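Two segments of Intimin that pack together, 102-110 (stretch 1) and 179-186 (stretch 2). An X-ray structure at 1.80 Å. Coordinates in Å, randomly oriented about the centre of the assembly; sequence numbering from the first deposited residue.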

# COMPACT_ATOMS: atom_id res chain seq x y z
N THR A 102 6.49 2.71 19.78
CA THR A 102 5.98 3.00 21.11
C THR A 102 4.56 3.56 21.08
O THR A 102 3.96 3.70 22.15
CB THR A 102 6.88 4.00 21.85
OG1 THR A 102 6.80 5.29 21.21
CG2 THR A 102 8.32 3.52 21.88
N LYS A 103 4.01 3.86 19.91
CA LYS A 103 2.72 4.53 19.82
C LYS A 103 1.74 3.72 18.97
O LYS A 103 2.11 3.19 17.92
CB LYS A 103 2.87 5.93 19.20
CG LYS A 103 3.75 6.88 19.99
CD LYS A 103 4.05 8.14 19.19
CE LYS A 103 2.85 9.06 19.09
NZ LYS A 103 3.16 10.27 18.28
N ALA A 104 0.50 3.64 19.44
CA ALA A 104 -0.58 3.00 18.68
C ALA A 104 -0.70 3.68 17.32
O ALA A 104 -1.12 4.84 17.23
CB ALA A 104 -1.90 3.07 19.45
N SER A 105 -0.33 2.97 16.25
CA SER A 105 -0.28 3.54 14.92
C SER A 105 -0.94 2.59 13.92
O SER A 105 -0.87 1.37 14.06
CB SER A 105 1.18 3.80 14.46
OG SER A 105 1.95 4.41 15.48
N ILE A 106 -1.57 3.18 12.90
CA ILE A 106 -2.02 2.38 11.77
C ILE A 106 -0.81 1.77 11.07
O ILE A 106 0.16 2.46 10.75
CB ILE A 106 -2.83 3.24 10.78
CG1 ILE A 106 -4.13 3.71 11.42
CG2 ILE A 106 -3.13 2.44 9.53
CD1 ILE A 106 -4.89 4.74 10.61
N THR A 107 -0.87 0.45 10.85
CA THR A 107 0.20 -0.25 10.15
C THR A 107 -0.20 -0.70 8.76
O THR A 107 0.69 -1.00 7.95
CB THR A 107 0.65 -1.48 10.95
OG1 THR A 107 -0.46 -2.35 11.17
CG2 THR A 107 1.25 -1.05 12.29
N GLU A 108 -1.49 -0.76 8.46
CA GLU A 108 -1.91 -1.13 7.11
C GLU A 108 -3.33 -0.64 6.85
O GLU A 108 -4.12 -0.41 7.77
CB GLU A 108 -1.82 -2.64 6.91
CG GLU A 108 -2.31 -3.49 8.08
CD GLU A 108 -2.34 -4.98 7.75
OE1 GLU A 108 -3.44 -5.49 7.44
OE2 GLU A 108 -1.27 -5.61 7.78
N ILE A 109 -3.63 -0.49 5.56
CA ILE A 109 -4.96 -0.14 5.08
C ILE A 109 -5.11 -0.88 3.74
O ILE A 109 -4.27 -0.73 2.85
CB ILE A 109 -5.14 1.38 4.94
CG1 ILE A 109 -6.52 1.70 4.41
CG2 ILE A 109 -4.06 1.96 4.06
CD1 ILE A 109 -6.98 3.11 4.69
N LYS A 110 -6.14 -1.71 3.63
CA LYS A 110 -6.35 -2.54 2.45
C LYS A 110 -7.78 -2.39 1.96
O LYS A 110 -8.71 -2.25 2.77
CB LYS A 110 -6.07 -4.02 2.76
CG LYS A 110 -4.63 -4.32 3.18
CD LYS A 110 -4.48 -5.79 3.54
CE LYS A 110 -3.08 -6.14 4.00
NZ LYS A 110 -2.96 -7.60 4.31
N SER A 179 -9.07 7.88 3.33
CA SER A 179 -7.98 8.15 4.25
C SER A 179 -8.38 7.68 5.64
O SER A 179 -9.56 7.55 5.96
CB SER A 179 -7.61 9.64 4.28
OG SER A 179 -7.11 10.07 3.03
N ALA A 180 -7.37 7.42 6.47
CA ALA A 180 -7.59 6.96 7.83
C ALA A 180 -6.57 7.58 8.77
O ALA A 180 -5.47 7.96 8.35
CB ALA A 180 -7.52 5.43 7.93
N ARG A 181 -6.94 7.67 10.04
CA ARG A 181 -6.06 8.27 11.04
C ARG A 181 -6.43 7.76 12.42
O ARG A 181 -7.58 7.37 12.67
CB ARG A 181 -6.13 9.80 11.01
CG ARG A 181 -7.49 10.32 11.45
CD ARG A 181 -7.57 11.84 11.34
NE ARG A 181 -8.80 12.38 11.93
CZ ARG A 181 -9.87 12.72 11.22
NH1 ARG A 181 -9.88 12.58 9.91
NH2 ARG A 181 -10.95 13.19 11.84
N VAL A 182 -5.46 7.80 13.32
CA VAL A 182 -5.69 7.62 14.74
C VAL A 182 -5.14 8.86 15.45
O VAL A 182 -4.36 9.63 14.89
CB VAL A 182 -5.03 6.34 15.30
CG1 VAL A 182 -5.69 5.10 14.70
CG2 VAL A 182 -3.53 6.36 15.04
N SER A 183 -5.57 9.04 16.69
CA SER A 183 -5.13 10.19 17.46
C SER A 183 -3.63 10.10 17.74
O SER A 183 -3.07 9.02 17.91
CB SER A 183 -5.90 10.30 18.77
OG SER A 183 -7.30 10.37 18.54
N ASP A 184 -2.99 11.27 17.78
CA ASP A 184 -1.62 11.48 18.22
C ASP A 184 -0.56 10.92 17.27
O ASP A 184 0.63 10.96 17.62
CB ASP A 184 -1.34 10.91 19.62
CG ASP A 184 -2.22 11.53 20.70
OD1 ASP A 184 -2.48 10.86 21.72
OD2 ASP A 184 -2.64 12.69 20.52
N VAL A 185 -0.93 10.41 16.10
CA VAL A 185 0.04 9.98 15.09
C VAL A 185 -0.11 10.89 13.88
O VAL A 185 -1.18 10.94 13.26
CB VAL A 185 -0.15 8.51 14.71
CG1 VAL A 185 0.81 8.13 13.58
CG2 VAL A 185 0.05 7.60 15.92
N ALA A 186 0.97 11.57 13.52
CA ALA A 186 0.93 12.61 12.48
C ALA A 186 1.17 12.00 11.10
O ALA A 186 2.11 12.36 10.38
CB ALA A 186 1.94 13.70 12.80
O HOH W 1 -2.65 6.34 18.56

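The two stretches belong to one chain but lie far apart in sequence, with every touching pair at least 71 positions apart in sequence. Residues 105-110 form a strand that continues later in the chain, while 179-181 lie in a strand that begins earlier. The N-to-C directions of these strands differ by 139°, so they run roughly antiparallel but markedly skewed, and their axes come no closer than 8.3 Å. At that spacing the strands are not paired as neighbours in a sheet, and no backbone-to-backbone hydrogen bond joins the stretches; side chains fill the gap. The CA atoms of Ile109 and Ala180 are 8.1 Å apart, whereas those of Ser105 and Val185 are 6.5 Å apart, so the backbones draw closer toward the turn.

That turn, from Val182 to Val185, is type II. Its central residues have phi/psi of -67/146° for Ser183 and 70/6° for Asp184, the positive phi of the latter being characteristic of the third position in this turn type.

At the strand end, the contact is apolar. Ile106 leaves its backbone sideways to the second stretch, but with chi1 at m and chi2 at t its end comes nearer. Its CD1 lies 3.8 Å from Ala180 CB and its CG1 lies 3.9 Å from Val182 CG1, so one side chain touches two alternate residues that both point toward stretch 1. Arg181, between them, points away; its backbone N is nevertheless 3.6 Å from Ile106 CD1. Ile109 CD1 reaches Ala180 CB at 4.0 Å, so the small alanine side chain meets both isoleucines.

Nearer the turn, polar atoms enter. The carbonyl of Ala104 lies against two valine methyls, with its O 3.6 Å from Val182 CG2 and 3.3 Å from Val185 CG2. These are packing contacts; the polar need of this oxygen is met by a water that donates to Ala104 O at 2.5 Å and to Ser183 O at 2.8 Å, bridging the two backbones. Ser105 OG, 3.7 Å from Val185 CG2, donates instead within its own stretch, to Lys103 O at 2.7 Å.

The one direct hydrogen bond across the contact runs from Lys103 NZ to Asp184 O, at 2.7 Å. The CA-to-CB bond of Lys103 points toward the second stretch, and with chi3 at p and its other chi angles at m, t and t the side chain brings its ammonium group to a main-chain carbonyl. The acceptor is therefore the backbone of Asp184, not its carboxylate.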